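Phenol hydroxylase component phL (Pseudomonas stutzeri, PDB 3U52) probably forms the helical partner subunit, rather than the oxygen-activating one, of the multicomponent hydroxylase that inserts oxygen into phenol. Local coordinates at residues R127-G132 against G224-L229; I154-D159 against R254-E259; L172-D175 against A180-D183. One frame throughout, in Å; residues are numbered along the deposited sequence.

Interaction 1. Residues R127-G132 against G224-L229; sequences RHVELG and GMMYPL
Glu130 and Tyr227 meet between two nearly antiparallel helices of the all-helical subunit, whose fold is probably the ferritin-like one of this hydroxylase family. The short axes of 127-132 and 224-229 stay 13.2 Å apart and run at 150° to each other, too far for the backbones to touch, so Met226 and Tyr227 span most of the gap. The tight part is polar. Tyr227 OH donates to Glu130 OE2 at 2.8 Å, coming from above the carboxylate plane, with that plane and the ring almost perpendicular. The bend of the glutamate chain at chi2 (-52°) turns the carboxylate toward the Tyr227 hydroxyl. Its other oxygen, OE1, forms a salt bridge with Arg160 of helix 147-175, so a buried carboxylate has partners for both oxygens; the arginine is likely to favour its ionised form. Tyr227 also lines the xenon pocket, so this bond probably steadies the ring of a pocket residue.

The apolar part is looser. Val129 and Met226 reach tip to tip, a flexible thioether suiting a gap that a short branched valine cannot span alone. Together the segments bury only 142 Å², yet all four touching residues are buried, so the contact has no solvent side; the outward face of 127-132 is covered by the chain of another protein. At the valine end, a single methyl, CG1, touches both Met226 SD and Met226 CE, each at 3.7 Å.

Interaction 2. Residues I154-D159 against R254-E259; sequences IYTGMD and RDWYKE
Trp256 lays the edge of its indole against Asp159 and Thr156, joining helix 251-274 to helix 147-175 in the core of a probably ferritin-like fold. The hydrogen bond comes first: Trp256 NE1 donates to Asp159 OD2 at 3.0 Å, with a moderately bent N-H...O angle of 146°. The acceptor lies almost in the indole plane but receives the proton from above its own carboxylate plane, the two planes standing 80° apart. Tryptophan suits the place because it pairs a broad apolar ring with one directed N-H. Having CG opposite the backbone N (chi1 174°) sends the ring toward helix 147-175.

In the packing, Asp159 CB rests 3.3 Å from Trp256 NE1, and Thr156 OG1 sits at the ring edge, the two side chains crossing at about a right angle. A phenylalanine here would lack the indole N-H and the second ring, and is likely to deprive Asp159 OD2 of this donor and open a gap beside Thr156.

Charges make up the third group. Asp159 OD1 takes Tyr84 OH and a salt bridge from Arg88; that arginine, shared with Glu259, and Arg77 on Glu259 probably offset the repulsion between Asp159 OD2 and Glu259 OE2, 5.0 Å apart. On the threonine side, Thr156 OG1 lies nearest to Trp256 CZ2, at 3.4 Å.

Interaction 3. Residues L172-D175 against A180-D183; sequences LMID and AALD
With its CG held between the backbone N and the carbonyl carbon (chi1 69°), Asp175 swings its carboxylate across to the first turn of helix 180-191. There OD2 accepts the backbone N-H of Ala181, Asp175 OD2 to Ala181 N being 2.9 Å, through the lone pair that faces away from OD1. Ala180 N is also close to OD2, but its angle is too poor for a bond. OD1 meanwhile accepts from Thr178 N and, weakly, from Gly179 N, so one short acid serves the tight corner joining helix 147-175 to the next helix. Alanine suits position 181, since a small methyl lets the backbone approach: Ala181 CB lies just 3.4 Å from Asp175 OD2.

On the apolar side of the corner, Leu172 CD2 meets Leu182 CD2 at 3.6 Å. Leu182 accepts an unusual side-chain conformation here (chi1 -106°). Ile174 CG2 only grazes the methyl of Ala181.

The price of this placement is that Asp175 OD1 stands 3.1 Å from Leu172 O, two acceptors close together. Backbone N-H groups at the start of a helix probably outweigh that cost, and the helix dipole would probably help keep the aspartate ionised.

Overall arrangement
Interactions 1 and 2 form one core unit, their centres about 11 Å apart, while interaction 3 lies toward one end of the subunit, about 20 Å from the centre of interaction 1 and 25 Å from that of interaction 2. Aromatic residues join the first two: Tyr227 CZ packs 3.6 Å from Trp256 CZ3, and Tyr227 CB 3.5 Å from Tyr257 CD1. Tyr227, Tyr257 and Asp232 line the xenon pocket; interaction 1 borders it through Tyr227, about 4 Å from xenon, while the Trp256 side chain of interaction 2 is about 8 Å away. Interaction 3 shares helix 147-175 with interaction 2 without touching it, yet reaches interaction 1 where Arg127 NH2 packs 3.2 Å from Leu182 O.

Interaction 1. Residues R127-G132 against G224-L229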
ATOM      1  N   ARG D 127       4.222 -12.761  35.453  1.00 21.53           N
ATOM      2  CA  ARG D 127       4.985 -13.003  34.221  1.00 22.38           C
ATOM      3  C   ARG D 127       5.417 -14.444  34.050  1.00 22.03           C
ATOM      4  O   ARG D 127       5.630 -14.900  32.924  1.00 20.62           O
ATOM      5  CB  ARG D 127       6.230 -12.125  34.120  1.00 22.11           C
ATOM      6  CG  ARG D 127       7.200 -12.194  35.281  1.00 22.51           C
ATOM      7  CD  ARG D 127       8.364 -11.247  35.061  1.00 26.59           C
ATOM      8  NE  ARG D 127       9.324 -11.440  36.132  1.00 30.78           N
ATOM      9  CZ  ARG D 127      10.628 -11.664  35.975  1.00 32.27           C
ATOM     10  NH1 ARG D 127      11.188 -11.641  34.770  1.00 29.95           N
ATOM     11  NH2 ARG D 127      11.382 -11.840  37.055  1.00 28.82           N
ATOM     12  N   HIS D 128       5.610 -15.154  35.173  1.00 22.10           N
ATOM     13  CA  HIS D 128       6.048 -16.561  35.105  1.00 21.50           C
ATOM     14  C   HIS D 128       4.900 -17.480  34.670  1.00 21.25           C
ATOM     15  O   HIS D 128       5.060 -18.497  33.967  1.00 22.24           O
ATOM     16  CB  HIS D 128       6.629 -16.968  36.467  1.00 20.40           C
ATOM     17  CG  HIS D 128       7.744 -16.087  36.944  1.00 19.06           C
ATOM     18  ND1 HIS D 128       8.953 -15.974  36.285  1.00 18.68           N
ATOM     19  CD2 HIS D 128       7.831 -15.273  38.023  1.00 15.09           C
ATOM     20  CE1 HIS D 128       9.741 -15.154  36.957  1.00 18.52           C
ATOM     21  NE2 HIS D 128       9.077 -14.719  38.014  1.00 18.25           N
ATOM     22  N   VAL D 129       3.704 -17.075  35.025  1.00 20.34           N
ATOM     23  CA  VAL D 129       2.493 -17.771  34.625  1.00 20.89           C
ATOM     24  C   VAL D 129       2.287 -17.544  33.123  1.00 21.79           C
ATOM     25  O   VAL D 129       1.972 -18.483  32.375  1.00 21.08           O
ATOM     26  CB  VAL D 129       1.292 -17.258  35.460  1.00 20.28           C
ATOM     27  CG1 VAL D 129      -0.055 -17.878  35.002  1.00 22.45           C
ATOM     28  CG2 VAL D 129       1.556 -17.543  36.956  1.00 21.31           C
ATOM     29  N   GLU D 130       2.489 -16.289  32.679  1.00 22.76           N
ATOM     30  CA  GLU D 130       2.424 -15.948  31.233  1.00 22.21           C
ATOM     31  C   GLU D 130       3.413 -16.805  30.440  1.00 22.34           C
ATOM     32  O   GLU D 130       3.112 -17.294  29.322  1.00 22.98           O
ATOM     33  CB  GLU D 130       2.723 -14.440  31.053  1.00 21.27           C
ATOM     34  CG  GLU D 130       1.596 -13.547  31.596  1.00 24.61           C
ATOM     35  CD  GLU D 130       0.196 -13.918  31.065  1.00 34.90           C
ATOM     36  OE1 GLU D 130       0.064 -14.074  29.831  1.00 38.93           O
ATOM     37  OE2 GLU D 130      -0.792 -14.089  31.851  1.00 37.64           O
ATOM     38  N   LEU D 131       4.608 -16.977  31.002  1.00 22.59           N
ATOM     39  CA  LEU D 131       5.634 -17.764  30.339  1.00 23.71           C
ATOM     40  C   LEU D 131       5.121 -19.179  30.181  1.00 24.18           C
ATOM     41  O   LEU D 131       5.128 -19.699  29.075  1.00 25.62           O
ATOM     42  CB  LEU D 131       6.957 -17.778  31.103  1.00 24.27           C
ATOM     43  CG  LEU D 131       7.976 -18.523  30.208  1.00 26.47           C
ATOM     44  CD1 LEU D 131       8.248 -17.770  28.917  1.00 28.60           C
ATOM     45  CD2 LEU D 131       9.234 -18.664  30.903  1.00 28.44           C
ATOM     46  N   GLY D 132       4.654 -19.799  31.274  1.00 23.62           N
ATOM     47  CA  GLY D 132       3.990 -21.118  31.192  1.00 22.23           C
ATOM     48  C   GLY D 132       2.945 -21.179  30.086  1.00 22.52           C
ATOM     49  O   GLY D 132       2.925 -22.149  29.305  1.00 21.16           O
ATOM     50  N   GLY D 224      -9.586 -18.162  32.860  1.00 26.35           N
ATOM     51  CA  GLY D 224     -10.949 -17.742  33.092  1.00 27.02           C
ATOM     52  C   GLY D 224     -11.292 -17.433  34.538  1.00 27.55           C
ATOM     53  O   GLY D 224     -12.386 -16.920  34.835  1.00 28.57           O
ATOM     54  N   MET D 225     -10.378 -17.752  35.445  1.00 27.42           N
ATOM     55  CA  MET D 225     -10.512 -17.370  36.843  1.00 28.01           C
ATOM     56  C   MET D 225      -9.457 -16.338  37.155  1.00 27.62           C
ATOM     57  O   MET D 225      -9.758 -15.338  37.816  1.00 28.01           O
ATOM     58  CB  MET D 225     -10.314 -18.599  37.755  1.00 29.09           C
ATOM     59  CG  MET D 225     -11.618 -19.285  38.186  1.00 32.82           C
ATOM     60  SD  MET D 225     -11.295 -20.594  39.400  1.00 42.74           S
ATOM     61  CE  MET D 225     -10.748 -21.919  38.316  1.00 36.21           C
ATOM     62  N   MET D 226      -8.228 -16.559  36.664  1.00 26.83           N
ATOM     63  CA  MET D 226      -7.110 -15.644  36.948  1.00 27.22           C
ATOM     64  C   MET D 226      -7.288 -14.198  36.461  1.00 26.26           C
ATOM     65  O   MET D 226      -7.030 -13.244  37.208  1.00 24.69           O
ATOM     66  CB  MET D 226      -5.803 -16.187  36.379  1.00 27.19           C
ATOM     67  CG  MET D 226      -4.623 -15.267  36.619  1.00 30.30           C
ATOM     68  SD  MET D 226      -3.095 -16.083  36.188  1.00 36.86           S
ATOM     69  CE  MET D 226      -3.272 -16.070  34.384  1.00 31.62           C
ATOM     70  N   TYR D 227      -7.642 -14.050  35.188  1.00 25.89           N
ATOM     71  CA  TYR D 227      -7.784 -12.727  34.605  1.00 27.00           C
ATOM     72  C   TYR D 227      -8.848 -11.887  35.319  1.00 26.54           C
ATOM     73  O   TYR D 227      -8.558 -10.771  35.680  1.00 27.25           O
ATOM     74  CB  TYR D 227      -7.977 -12.819  33.075  1.00 27.25           C
ATOM     75  CG  TYR D 227      -6.639 -12.811  32.403  1.00 27.63           C
ATOM     76  CD1 TYR D 227      -5.861 -13.948  32.374  1.00 26.01           C
ATOM     77  CD2 TYR D 227      -6.112 -11.616  31.874  1.00 31.04           C
ATOM     78  CE1 TYR D 227      -4.609 -13.943  31.795  1.00 30.25           C
ATOM     79  CE2 TYR D 227      -4.850 -11.583  31.287  1.00 30.04           C
ATOM     80  CZ  TYR D 227      -4.115 -12.746  31.263  1.00 30.64           C
ATOM     81  OH  TYR D 227      -2.888 -12.728  30.681  1.00 34.94           O
ATOM     82  N   PRO D 228     -10.081 -12.426  35.522  1.00 27.01           N
ATOM     83  CA  PRO D 228     -11.023 -11.627  36.345  1.00 27.42           C
ATOM     84  C   PRO D 228     -10.507 -11.315  37.752  1.00 28.05           C
ATOM     85  O   PRO D 228     -10.606 -10.173  38.181  1.00 28.17           O
ATOM     86  CB  PRO D 228     -12.296 -12.492  36.388  1.00 27.08           C
ATOM     87  CG  PRO D 228     -12.197 -13.358  35.052  1.00 26.36           C
ATOM     88  CD  PRO D 228     -10.710 -13.682  35.029  1.00 25.54           C
ATOM     89  N   LEU D 229      -9.924 -12.301  38.440  1.00 27.21           N
ATOM     90  CA  LEU D 229      -9.437 -12.059  39.801  1.00 26.49           C
ATOM     91  C   LEU D 229      -8.415 -10.946  39.825  1.00 26.46           C
ATOM     92  O   LEU D 229      -8.500 -10.026  40.632  1.00 26.46           O
ATOM     93  CB  LEU D 229      -8.826 -13.327  40.426  1.00 25.35           C
ATOM     94  CG  LEU D 229      -8.224 -13.185  41.839  1.00 26.19           C
ATOM     95  CD1 LEU D 229      -9.287 -12.817  42.870  1.00 22.12           C
ATOM     96  CD2 LEU D 229      -7.534 -14.491  42.221  1.00 28.25           C
TER

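Interaction 2. Residues I154-D159 against R254-E259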
ATOM      1  N   ILE D 154      -0.914 -20.121  18.281  1.00 18.33           N
ATOM      2  CA  ILE D 154       0.321 -19.364  18.176  1.00 19.32           C
ATOM      3  C   ILE D 154       0.064 -17.861  18.471  1.00 19.30           C
ATOM      4  O   ILE D 154       0.868 -17.233  19.146  1.00 20.61           O
ATOM      5  CB  ILE D 154       1.103 -19.549  16.834  1.00 19.01           C
ATOM      6  CG1 ILE D 154       2.499 -18.925  16.951  1.00 24.38           C
ATOM      7  CG2 ILE D 154       0.390 -18.857  15.662  1.00 20.21           C
ATOM      8  CD1 ILE D 154       3.633 -19.858  17.233  1.00 32.18           C
ATOM      9  N   TYR D 155      -1.043 -17.303  17.976  1.00 20.05           N
ATOM     10  CA  TYR D 155      -1.379 -15.886  18.259  1.00 19.57           C
ATOM     11  C   TYR D 155      -1.508 -15.663  19.779  1.00 19.98           C
ATOM     12  O   TYR D 155      -0.924 -14.739  20.343  1.00 19.61           O
ATOM     13  CB  TYR D 155      -2.699 -15.495  17.560  1.00 19.95           C
ATOM     14  CG  TYR D 155      -2.629 -15.549  16.039  1.00 18.66           C
ATOM     15  CD1 TYR D 155      -3.772 -15.732  15.275  1.00 21.58           C
ATOM     16  CD2 TYR D 155      -1.396 -15.383  15.363  1.00 21.05           C
ATOM     17  CE1 TYR D 155      -3.697 -15.796  13.867  1.00 16.69           C
ATOM     18  CE2 TYR D 155      -1.323 -15.439  13.964  1.00 20.58           C
ATOM     19  CZ  TYR D 155      -2.492 -15.630  13.252  1.00 18.78           C
ATOM     20  OH  TYR D 155      -2.472 -15.757  11.896  1.00 22.42           O
ATOM     21  N   THR D 156      -2.238 -16.538  20.443  1.00 20.01           N
ATOM     22  CA  THR D 156      -2.424 -16.385  21.890  1.00 19.71           C
ATOM     23  C   THR D 156      -1.102 -16.596  22.680  1.00 19.47           C
ATOM     24  O   THR D 156      -0.833 -15.864  23.643  1.00 19.14           O
ATOM     25  CB  THR D 156      -3.682 -17.174  22.413  1.00 19.04           C
ATOM     26  OG1 THR D 156      -4.231 -16.499  23.574  1.00 21.24           O
ATOM     27  CG2 THR D 156      -3.342 -18.560  22.776  1.00 20.77           C
ATOM     28  N   GLY D 157      -0.269 -17.547  22.262  1.00 18.40           N
ATOM     29  CA  GLY D 157       1.038 -17.760  22.922  1.00 18.56           C
ATOM     30  C   GLY D 157       1.964 -16.563  22.769  1.00 20.41           C
ATOM     31  O   GLY D 157       2.693 -16.199  23.700  1.00 20.93           O
ATOM     32  N   MET D 158       1.950 -15.941  21.593  1.00 19.45           N
ATOM     33  CA  MET D 158       2.720 -14.722  21.396  1.00 21.03           C
ATOM     34  C   MET D 158       2.160 -13.537  22.218  1.00 19.23           C
ATOM     35  O   MET D 158       2.932 -12.786  22.789  1.00 19.09           O
ATOM     36  CB  MET D 158       2.877 -14.400  19.893  1.00 20.92           C
ATOM     37  CG  MET D 158       3.725 -15.460  19.090  1.00 28.58           C
ATOM     38  SD  MET D 158       5.114 -16.227  20.027  1.00 38.83           S
ATOM     39  CE  MET D 158       4.461 -17.896  20.458  1.00 44.67           C
ATOM     40  N   ASP D 159       0.842 -13.425  22.332  1.00 19.51           N
ATOM     41  CA  ASP D 159       0.197 -12.443  23.234  1.00 19.26           C
ATOM     42  C   ASP D 159       0.656 -12.654  24.683  1.00 20.22           C
ATOM     43  O   ASP D 159       0.911 -11.700  25.386  1.00 19.65           O
ATOM     44  CB  ASP D 159      -1.305 -12.652  23.220  1.00 19.27           C
ATOM     45  CG  ASP D 159      -1.954 -12.292  21.879  1.00 20.35           C
ATOM     46  OD1 ASP D 159      -1.328 -11.564  21.083  1.00 19.93           O
ATOM     47  OD2 ASP D 159      -3.093 -12.758  21.625  1.00 20.46           O
ATOM     48  N   ARG D 254      -6.785  -6.278  30.122  1.00 20.75           N
ATOM     49  CA  ARG D 254      -8.262  -6.327  30.114  1.00 21.44           C
ATOM     50  C   ARG D 254      -8.888  -6.371  28.712  1.00 22.19           C
ATOM     51  O   ARG D 254      -9.830  -7.160  28.460  1.00 20.89           O
ATOM     52  CB  ARG D 254      -8.903  -5.206  30.959  1.00 21.39           C
ATOM     53  CG  ARG D 254      -8.773  -5.421  32.465  1.00 19.15           C
ATOM     54  CD  ARG D 254      -9.409  -4.241  33.278  1.00 23.63           C
ATOM     55  NE  ARG D 254      -8.623  -3.020  33.089  1.00 21.90           N
ATOM     56  CZ  ARG D 254      -7.538  -2.734  33.794  1.00 23.95           C
ATOM     57  NH1 ARG D 254      -7.164  -3.567  34.754  1.00 24.42           N
ATOM     58  NH2 ARG D 254      -6.829  -1.616  33.540  1.00 24.48           N
ATOM     59  N   ASP D 255      -8.378  -5.530  27.802  1.00 21.83           N
ATOM     60  CA  ASP D 255      -8.812  -5.568  26.413  1.00 23.31           C
ATOM     61  C   ASP D 255      -8.500  -6.932  25.762  1.00 21.87           C
ATOM     62  O   ASP D 255      -9.344  -7.496  25.054  1.00 21.49           O
ATOM     63  CB  ASP D 255      -8.111  -4.430  25.611  1.00 24.51           C
ATOM     64  CG  ASP D 255      -8.732  -3.026  25.891  1.00 31.23           C
ATOM     65  OD1 ASP D 255      -9.822  -2.972  26.521  1.00 36.94           O
ATOM     66  OD2 ASP D 255      -8.115  -1.978  25.513  1.00 35.33           O
ATOM     67  N   TRP D 256      -7.279  -7.432  25.972  1.00 20.96           N
ATOM     68  CA  TRP D 256      -6.867  -8.751  25.451  1.00 21.20           C
ATOM     69  C   TRP D 256      -7.832  -9.864  25.909  1.00 21.43           C
ATOM     70  O   TRP D 256      -8.327 -10.676  25.106  1.00 20.02           O
ATOM     71  CB  TRP D 256      -5.408  -9.098  25.866  1.00 20.94           C
ATOM     72  CG  TRP D 256      -5.035 -10.495  25.472  1.00 21.26           C
ATOM     73  CD1 TRP D 256      -4.596 -10.898  24.241  1.00 20.54           C
ATOM     74  CD2 TRP D 256      -5.182 -11.703  26.261  1.00 22.92           C
ATOM     75  NE1 TRP D 256      -4.411 -12.267  24.226  1.00 21.13           N
ATOM     76  CE2 TRP D 256      -4.748 -12.786  25.447  1.00 22.11           C
ATOM     77  CE3 TRP D 256      -5.564 -11.966  27.593  1.00 24.37           C
ATOM     78  CZ2 TRP D 256      -4.720 -14.115  25.908  1.00 23.82           C
ATOM     79  CZ3 TRP D 256      -5.565 -13.297  28.046  1.00 22.79           C
ATOM     80  CH2 TRP D 256      -5.153 -14.354  27.192  1.00 23.68           C
ATOM     81  N   TYR D 257      -8.105  -9.879  27.207  1.00 21.28           N
ATOM     82  CA  TYR D 257      -8.950 -10.889  27.810  1.00 22.79           C
ATOM     83  C   TYR D 257     -10.327 -10.888  27.236  1.00 23.51           C
ATOM     84  O   TYR D 257     -10.825 -11.956  26.876  1.00 22.62           O
ATOM     85  CB  TYR D 257      -9.035 -10.734  29.318  1.00 22.71           C
ATOM     86  CG  TYR D 257      -9.852 -11.826  29.952  1.00 25.74           C
ATOM     87  CD1 TYR D 257      -9.420 -13.139  29.913  1.00 26.34           C
ATOM     88  CD2 TYR D 257     -11.092 -11.538  30.546  1.00 26.83           C
ATOM     89  CE1 TYR D 257     -10.161 -14.143  30.481  1.00 26.98           C
ATOM     90  CE2 TYR D 257     -11.855 -12.540  31.124  1.00 26.98           C
ATOM     91  CZ  TYR D 257     -11.366 -13.848  31.086  1.00 29.31           C
ATOM     92  OH  TYR D 257     -12.061 -14.875  31.616  1.00 27.03           O
ATOM     93  N   LYS D 258     -10.943  -9.706  27.128  1.00 23.95           N
ATOM     94  CA  LYS D 258     -12.285  -9.587  26.547  1.00 26.62           C
ATOM     95  C   LYS D 258     -12.351 -10.167  25.131  1.00 26.48           C
ATOM     96  O   LYS D 258     -13.313 -10.870  24.770  1.00 26.85           O
ATOM     97  CB  LYS D 258     -12.716  -8.109  26.507  1.00 27.82           C
ATOM     98  CG  LYS D 258     -13.071  -7.566  27.890  1.00 34.62           C
ATOM     99  CD  LYS D 258     -14.286  -8.407  28.459  1.00 44.76           C
ATOM    100  CE  LYS D 258     -14.109  -8.904  29.924  1.00 48.14           C
ATOM    101  NZ  LYS D 258     -14.841  -8.078  30.942  1.00 51.52           N
ATOM    102  N   GLU D 259     -11.337  -9.863  24.332  1.00 25.68           N
ATOM    103  CA  GLU D 259     -11.266 -10.395  22.958  1.00 25.64           C
ATOM    104  C   GLU D 259     -11.068 -11.922  22.949  1.00 24.07           C
ATOM    105  O   GLU D 259     -11.565 -12.604  22.081  1.00 24.36           O
ATOM    106  CB  GLU D 259     -10.148  -9.670  22.185  1.00 26.62           C
ATOM    107  CG  GLU D 259      -9.903 -10.219  20.768  1.00 28.94           C
ATOM    108  CD  GLU D 259      -8.442 -10.067  20.334  1.00 32.96           C
ATOM    109  OE1 GLU D 259      -8.074  -8.946  19.896  1.00 29.10           O
ATOM    110  OE2 GLU D 259      -7.661 -11.068  20.453  1.00 32.21           O
TER

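Interaction 3. Residues L172-D175 against A180-D183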
ATOM      1  N   LEU D 172      10.710  -3.068  35.971  1.00 25.46           N
ATOM      2  CA  LEU D 172      11.812  -2.256  35.496  1.00 26.73           C
ATOM      3  C   LEU D 172      11.569  -0.776  35.735  1.00 28.13           C
ATOM      4  O   LEU D 172      12.516  -0.012  35.957  1.00 27.95           O
ATOM      5  CB  LEU D 172      12.094  -2.515  34.008  1.00 26.55           C
ATOM      6  CG  LEU D 172      12.784  -3.857  33.784  1.00 28.16           C
ATOM      7  CD1 LEU D 172      12.992  -4.156  32.292  1.00 31.32           C
ATOM      8  CD2 LEU D 172      14.145  -3.947  34.548  1.00 31.03           C
ATOM      9  N   MET D 173      10.308  -0.373  35.676  1.00 28.94           N
ATOM     10  CA  MET D 173       9.961   0.989  35.976  1.00 30.76           C
ATOM     11  C   MET D 173      10.259   1.240  37.441  1.00 31.19           C
ATOM     12  O   MET D 173      10.858   2.238  37.768  1.00 32.07           O
ATOM     13  CB  MET D 173       8.478   1.252  35.691  1.00 30.86           C
ATOM     14  CG  MET D 173       8.232   2.700  35.446  1.00 35.19           C
ATOM     15  SD  MET D 173       6.542   3.076  35.031  1.00 44.50           S
ATOM     16  CE  MET D 173       6.309   2.074  33.560  1.00 34.73           C
ATOM     17  N   ILE D 174       9.844   0.320  38.319  1.00 31.61           N
ATOM     18  CA  ILE D 174      10.056   0.453  39.765  1.00 31.16           C
ATOM     19  C   ILE D 174      11.519   0.492  40.173  1.00 32.64           C
ATOM     20  O   ILE D 174      11.859   1.236  41.106  1.00 32.94           O
ATOM     21  CB  ILE D 174       9.336  -0.669  40.544  1.00 31.25           C
ATOM     22  CG1 ILE D 174       7.829  -0.456  40.475  1.00 28.51           C
ATOM     23  CG2 ILE D 174       9.854  -0.748  41.993  1.00 30.37           C
ATOM     24  CD1 ILE D 174       6.990  -1.631  40.943  1.00 28.59           C
ATOM     25  N   ASP D 175      12.392  -0.272  39.495  1.00 32.76           N
ATOM     26  CA  ASP D 175      13.829  -0.243  39.808  1.00 33.35           C
ATOM     27  C   ASP D 175      14.690   0.692  38.958  1.00 34.19           C
ATOM     28  O   ASP D 175      15.924   0.694  39.093  1.00 33.40           O
ATOM     29  CB  ASP D 175      14.453  -1.649  39.828  1.00 33.62           C
ATOM     30  CG  ASP D 175      14.531  -2.311  38.434  1.00 35.06           C
ATOM     31  OD1 ASP D 175      14.765  -1.625  37.405  1.00 36.09           O
ATOM     32  OD2 ASP D 175      14.389  -3.551  38.374  1.00 37.20           O
ATOM     33  N   ALA D 180      16.913  -5.086  39.326  1.00 31.65           N
ATOM     34  CA  ALA D 180      16.867  -5.439  40.745  1.00 30.98           C
ATOM     35  C   ALA D 180      15.474  -5.871  41.198  1.00 29.51           C
ATOM     36  O   ALA D 180      15.368  -6.822  41.937  1.00 30.06           O
ATOM     37  CB  ALA D 180      17.361  -4.257  41.615  1.00 32.47           C
ATOM     38  N   ALA D 181      14.424  -5.189  40.730  1.00 27.68           N
ATOM     39  CA  ALA D 181      13.044  -5.482  41.111  1.00 26.69           C
ATOM     40  C   ALA D 181      12.607  -6.788  40.487  1.00 26.46           C
ATOM     41  O   ALA D 181      11.734  -7.441  41.011  1.00 26.51           O
ATOM     42  CB  ALA D 181      12.074  -4.350  40.706  1.00 26.92           C
ATOM     43  N   LEU D 182      13.216  -7.171  39.365  1.00 26.07           N
ATOM     44  CA  LEU D 182      12.875  -8.434  38.725  1.00 26.71           C
ATOM     45  C   LEU D 182      13.496  -9.607  39.488  1.00 27.50           C
ATOM     46  O   LEU D 182      12.879 -10.670  39.646  1.00 27.45           O
ATOM     47  CB  LEU D 182      13.365  -8.437  37.300  1.00 26.56           C
ATOM     48  CG  LEU D 182      12.388  -8.289  36.135  1.00 28.43           C
ATOM     49  CD1 LEU D 182      10.915  -8.149  36.444  1.00 29.21           C
ATOM     50  CD2 LEU D 182      12.875  -7.296  35.140  1.00 25.73           C
ATOM     51  N   ASP D 183      14.717  -9.399  39.961  1.00 28.16           N
ATOM     52  CA  ASP D 183      15.383 -10.356  40.879  1.00 29.31           C
ATOM     53  C   ASP D 183      14.530 -10.613  42.126  1.00 28.83           C
ATOM     54  O   ASP D 183      14.304 -11.752  42.522  1.00 29.73           O
ATOM     55  CB  ASP D 183      16.771  -9.831  41.282  1.00 29.19           C
ATOM     56  CG  ASP D 183      17.755  -9.774  40.117  1.00 33.05           C
ATOM     57  OD1 ASP D 183      17.457 -10.275  38.997  1.00 34.30           O
ATOM     58  OD2 ASP D 183      18.889  -9.255  40.312  1.00 34.65           O
TER